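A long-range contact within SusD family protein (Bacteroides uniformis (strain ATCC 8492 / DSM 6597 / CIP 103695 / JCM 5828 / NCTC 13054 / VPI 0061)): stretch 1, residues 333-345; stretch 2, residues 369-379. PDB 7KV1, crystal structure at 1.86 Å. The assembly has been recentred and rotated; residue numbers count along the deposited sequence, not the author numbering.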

# COMPACT_ATOMS: atom_id res chain seq x y z
N GLY A 333 18.38 2.84 14.61
CA GLY A 333 16.92 2.63 14.67
C GLY A 333 16.27 3.91 15.11
O GLY A 333 16.68 4.46 16.14
N TRP A 334 15.32 4.43 14.34
CA TRP A 334 14.77 5.78 14.58
C TRP A 334 13.46 5.75 15.38
O TRP A 334 13.00 6.82 15.76
N GLY A 335 12.95 4.57 15.69
CA GLY A 335 11.84 4.46 16.65
C GLY A 335 10.53 5.01 16.11
O GLY A 335 9.67 5.33 16.93
N PHE A 336 10.35 5.08 14.80
CA PHE A 336 9.01 5.34 14.21
C PHE A 336 8.17 4.06 14.18
O PHE A 336 8.73 2.96 14.25
N MET A 337 6.84 4.23 14.13
CA MET A 337 5.85 3.12 14.06
C MET A 337 6.03 2.14 15.21
O MET A 337 6.03 0.93 14.98
N PRO A 338 6.11 2.60 16.49
CA PRO A 338 5.85 1.70 17.60
C PRO A 338 4.49 1.05 17.34
O PRO A 338 3.51 1.77 17.00
N MET A 339 4.44 -0.26 17.49
CA MET A 339 3.17 -1.01 17.39
C MET A 339 2.34 -0.82 18.67
O MET A 339 2.87 -1.06 19.80
N ARG A 340 1.05 -0.51 18.51
CA ARG A 340 0.15 -0.34 19.69
C ARG A 340 -0.03 -1.68 20.38
O ARG A 340 -0.08 -2.72 19.69
N LEU A 341 -0.15 -1.64 21.71
CA LEU A 341 -0.42 -2.85 22.53
C LEU A 341 -1.74 -3.48 22.08
O LEU A 341 -1.86 -4.71 22.05
N GLU A 342 -2.72 -2.66 21.78
CA GLU A 342 -4.06 -3.09 21.30
C GLU A 342 -3.87 -3.92 20.02
O GLU A 342 -4.57 -4.91 19.83
N THR A 343 -2.91 -3.59 19.17
CA THR A 343 -2.65 -4.38 17.93
C THR A 343 -2.09 -5.77 18.28
O THR A 343 -2.43 -6.77 17.59
N TYR A 344 -1.17 -5.84 19.24
CA TYR A 344 -0.67 -7.14 19.72
C TYR A 344 -1.86 -7.91 20.30
O TYR A 344 -2.07 -9.10 19.96
N GLN A 345 -2.65 -7.27 21.16
CA GLN A 345 -3.71 -7.98 21.96
C GLN A 345 -4.90 -8.43 21.10
O GLN A 345 -5.64 -9.32 21.55
N LYS A 369 14.45 4.45 24.72
CA LYS A 369 13.00 4.63 24.47
C LYS A 369 12.78 6.00 23.82
O LYS A 369 13.29 7.02 24.31
N ARG A 370 12.08 5.99 22.71
CA ARG A 370 11.68 7.21 21.98
C ARG A 370 10.19 7.44 22.25
O ARG A 370 9.60 6.78 23.13
N TYR A 371 9.65 8.49 21.65
CA TYR A 371 8.27 8.95 21.89
C TYR A 371 7.30 7.80 21.56
O TYR A 371 7.47 7.14 20.52
N GLN A 372 6.36 7.55 22.48
CA GLN A 372 5.23 6.58 22.31
C GLN A 372 5.77 5.13 22.27
O GLN A 372 5.06 4.25 21.74
N ASP A 373 6.96 4.88 22.83
CA ASP A 373 7.54 3.52 22.91
C ASP A 373 6.53 2.54 23.56
O ASP A 373 5.86 2.92 24.55
N THR A 374 6.46 1.31 23.06
CA THR A 374 5.59 0.22 23.60
C THR A 374 6.43 -1.03 23.84
O THR A 374 5.87 -2.00 24.39
N HIS A 375 7.69 -1.03 23.39
CA HIS A 375 8.56 -2.24 23.33
C HIS A 375 7.97 -3.25 22.35
O HIS A 375 8.37 -4.44 22.41
N ILE A 376 7.06 -2.81 21.46
CA ILE A 376 6.55 -3.66 20.34
C ILE A 376 6.81 -2.91 19.04
O ILE A 376 6.55 -1.70 19.01
N TRP A 377 7.25 -3.66 18.04
CA TRP A 377 7.63 -3.15 16.71
C TRP A 377 7.07 -4.09 15.65
O TRP A 377 6.65 -5.21 16.01
N LEU A 378 7.11 -3.65 14.39
CA LEU A 378 6.64 -4.49 13.25
C LEU A 378 7.74 -5.51 12.91
O LEU A 378 8.84 -5.12 12.48
N GLN A 379 7.43 -6.79 13.06
CA GLN A 379 8.35 -7.90 12.73
C GLN A 379 8.50 -8.03 11.20
O GLN A 379 9.56 -8.46 10.76

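The contact is built around M339 and I376, whose side chains pack together where the extended segment just before the helix meets the short strand of stretch 2. M339 points toward its partner in a t, t, m conformation. Its CB lies 3.7 Å from I376 CG2, and the long chain carries CE to 4.1 Å from L378 CD1; an unbranched, flexible thioether can extend along the strand from I376 to L378. I376, with chi1 m and chi2 t, points sideways, and its CD1 enters a hollow at the start of the helix, 4.0 Å from L341 CD1 and 3.8 Å from Y344 CB.

Hydrogen bonds pair M339 N and O alongside these apolar contacts. M339 N donates to I376 O at 3.0 Å, while T374, in the p rotamer, donates from OG1 to M339 O at 2.7 Å. The same T374 OG1 accepts from I376 N at 3.0 Å, so one small hydroxyl links M339 O across the contact to I376 N within its own stretch.

W377 starts away from stretch 1, but with chi1 -55° (m) and chi2 94° the end of its broad indole comes nearer to stretch 1. P338 CD rests 4.1 Å from its CZ3, and F336 O meets the ring edge at CZ3, 3.4 Å away. The compact proline also sets its CB 3.4 Å from Q372 O. G335 packs against the indole tip, its CA 3.5 Å from W377 CH2, and its lack of a CB leaves room for R370: a CB here would point toward stretch 2 and clash with R370 CD, and the positive phi also favours glycine.

R370 reaches past this glycine in an m, t, t conformation, and its NH1 donates to W334 O at 2.9 Å, near the guanidinium plane. Two waters bridge the backbones: one donates to G335 O (2.9 Å) and Y371 O (2.6 Å); the other donates to M337 O (2.8 Å) and accepts from L378 N (2.9 Å).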

# COMPACT_ATOMS: atom_id res chain seq x y z
CB TRP A 334 14.63 6.52 13.26
CG TRP A 334 15.97 6.75 12.63
CD1 TRP A 334 17.21 6.48 13.15
CD2 TRP A 334 16.20 7.35 11.34
NE1 TRP A 334 18.17 6.81 12.24
CE2 TRP A 334 17.59 7.36 11.14
CE3 TRP A 334 15.36 7.83 10.34
CZ2 TRP A 334 18.16 7.88 9.98
CZ3 TRP A 334 15.92 8.33 9.19
CH2 TRP A 334 17.30 8.36 9.02
CB PHE A 336 9.11 5.92 12.81
CG PHE A 336 9.70 7.29 12.81
CD1 PHE A 336 8.93 8.38 13.18
CD2 PHE A 336 11.03 7.49 12.44
CE1 PHE A 336 9.47 9.65 13.16
CE2 PHE A 336 11.57 8.77 12.47
CZ PHE A 336 10.79 9.84 12.83
CB MET A 337 5.97 2.37 12.74
CG MET A 337 5.73 3.27 11.54
SD MET A 337 3.99 3.27 11.05
CE MET A 337 3.93 1.71 10.19
CB PRO A 338 5.75 2.56 18.86
CG PRO A 338 6.22 3.92 18.46
CD PRO A 338 6.37 3.96 16.95
CB MET A 339 3.38 -2.50 17.14
CG MET A 339 2.05 -3.16 16.78
SD MET A 339 2.27 -4.83 16.32
CE MET A 339 3.08 -4.54 14.75
CB ARG A 340 -1.21 0.26 19.32
CG ARG A 340 -1.06 1.65 18.74
CD ARG A 340 -2.24 2.17 17.94
NE ARG A 340 -3.37 2.51 18.76
CZ ARG A 340 -4.21 3.53 18.51
NH1 ARG A 340 -4.00 4.38 17.51
NH2 ARG A 340 -5.20 3.74 19.34
CB LEU A 341 -0.47 -2.46 24.02
CG LEU A 341 -0.73 -3.61 25.00
CD1 LEU A 341 0.26 -4.76 24.81
CD2 LEU A 341 -0.68 -3.10 26.44
CB GLU A 342 -4.92 -1.83 21.15
CG GLU A 342 -5.02 -0.96 22.43
CD GLU A 342 -3.85 -0.12 22.99
OE1 GLU A 342 -3.06 0.48 22.24
OE2 GLU A 342 -3.75 -0.03 24.25
CB THR A 343 -1.73 -3.60 16.99
OG1 THR A 343 -2.27 -2.29 16.92
CG2 THR A 343 -1.63 -4.22 15.62
CB TYR A 344 0.49 -6.95 20.69
CG TYR A 344 0.95 -8.23 21.32
CD1 TYR A 344 1.85 -9.07 20.68
CD2 TYR A 344 0.45 -8.62 22.55
CE1 TYR A 344 2.25 -10.27 21.25
CE2 TYR A 344 0.85 -9.81 23.15
CZ TYR A 344 1.74 -10.63 22.49
OH TYR A 344 2.09 -11.82 23.05
CB GLN A 345 -4.19 -7.10 23.11
CG GLN A 345 -3.10 -6.82 24.13
CD GLN A 345 -3.55 -5.87 25.21
OE1 GLN A 345 -4.40 -5.00 25.01
NE2 GLN A 345 -2.95 -6.03 26.37
CB LYS A 369 12.17 4.51 25.73
CG LYS A 369 12.07 3.11 26.30
CD LYS A 369 11.16 3.08 27.50
CE LYS A 369 11.33 1.85 28.36
NZ LYS A 369 10.22 1.74 29.33
CB ARG A 370 12.10 7.07 20.52
CG ARG A 370 13.57 7.41 20.28
CD ARG A 370 13.95 7.46 18.81
NE ARG A 370 15.18 8.24 18.67
CZ ARG A 370 15.59 8.89 17.58
NH1 ARG A 370 14.91 8.85 16.46
NH2 ARG A 370 16.70 9.62 17.64
CB TYR A 371 8.04 10.23 21.08
CG TYR A 371 6.68 10.85 21.28
CD1 TYR A 371 6.17 11.06 22.55
CD2 TYR A 371 5.90 11.21 20.19
CE1 TYR A 371 4.91 11.60 22.73
CE2 TYR A 371 4.66 11.79 20.36
CZ TYR A 371 4.16 11.98 21.63
OH TYR A 371 2.93 12.53 21.79
CB GLN A 372 4.40 6.92 21.06
CG GLN A 372 3.89 8.35 21.04
CD GLN A 372 3.25 8.69 19.72
OE1 GLN A 372 3.89 8.67 18.67
NE2 GLN A 372 1.97 9.03 19.78
CB ASP A 373 8.82 3.51 23.74
CG ASP A 373 9.45 2.13 23.79
OD1 ASP A 373 9.99 1.66 22.75
OD2 ASP A 373 9.30 1.49 24.83
CB THR A 374 4.44 -0.13 22.65
OG1 THR A 374 4.98 -0.61 21.41
CG2 THR A 374 3.53 1.05 22.38
CB HIS A 375 8.77 -2.87 24.73
CG HIS A 375 10.04 -2.43 25.38
ND1 HIS A 375 10.38 -1.09 25.47
CD2 HIS A 375 11.08 -3.13 25.91
CE1 HIS A 375 11.57 -0.98 26.05
NE2 HIS A 375 12.02 -2.20 26.33
CB ILE A 376 5.07 -4.03 20.47
CG1 ILE A 376 4.69 -4.47 21.88
CG2 ILE A 376 4.70 -5.08 19.43
CD1 ILE A 376 3.22 -4.65 22.06
CB TRP A 377 9.15 -3.02 16.62
CG TRP A 377 9.74 -2.19 17.71
CD1 TRP A 377 10.27 -2.63 18.90
CD2 TRP A 377 9.80 -0.76 17.76
NE1 TRP A 377 10.65 -1.55 19.67
CE2 TRP A 377 10.41 -0.40 18.98
CE3 TRP A 377 9.40 0.26 16.88
CZ2 TRP A 377 10.62 0.94 19.33
CZ3 TRP A 377 9.63 1.57 17.23
CH2 TRP A 377 10.23 1.91 18.44
CB LEU A 378 6.31 -3.58 12.06
CG LEU A 378 5.84 -4.26 10.79
CD1 LEU A 378 4.52 -4.98 10.99
CD2 LEU A 378 5.73 -3.25 9.65
CB GLN A 379 7.82 -9.17 13.40
CG GLN A 379 8.56 -10.42 12.99
CD GLN A 379 9.91 -10.53 13.65
OE1 GLN A 379 10.11 -10.10 14.79
NE2 GLN A 379 10.85 -11.14 12.93
O HOH W 1 9.28 5.36 19.79
O HOH W 2 7.75 -0.88 13.81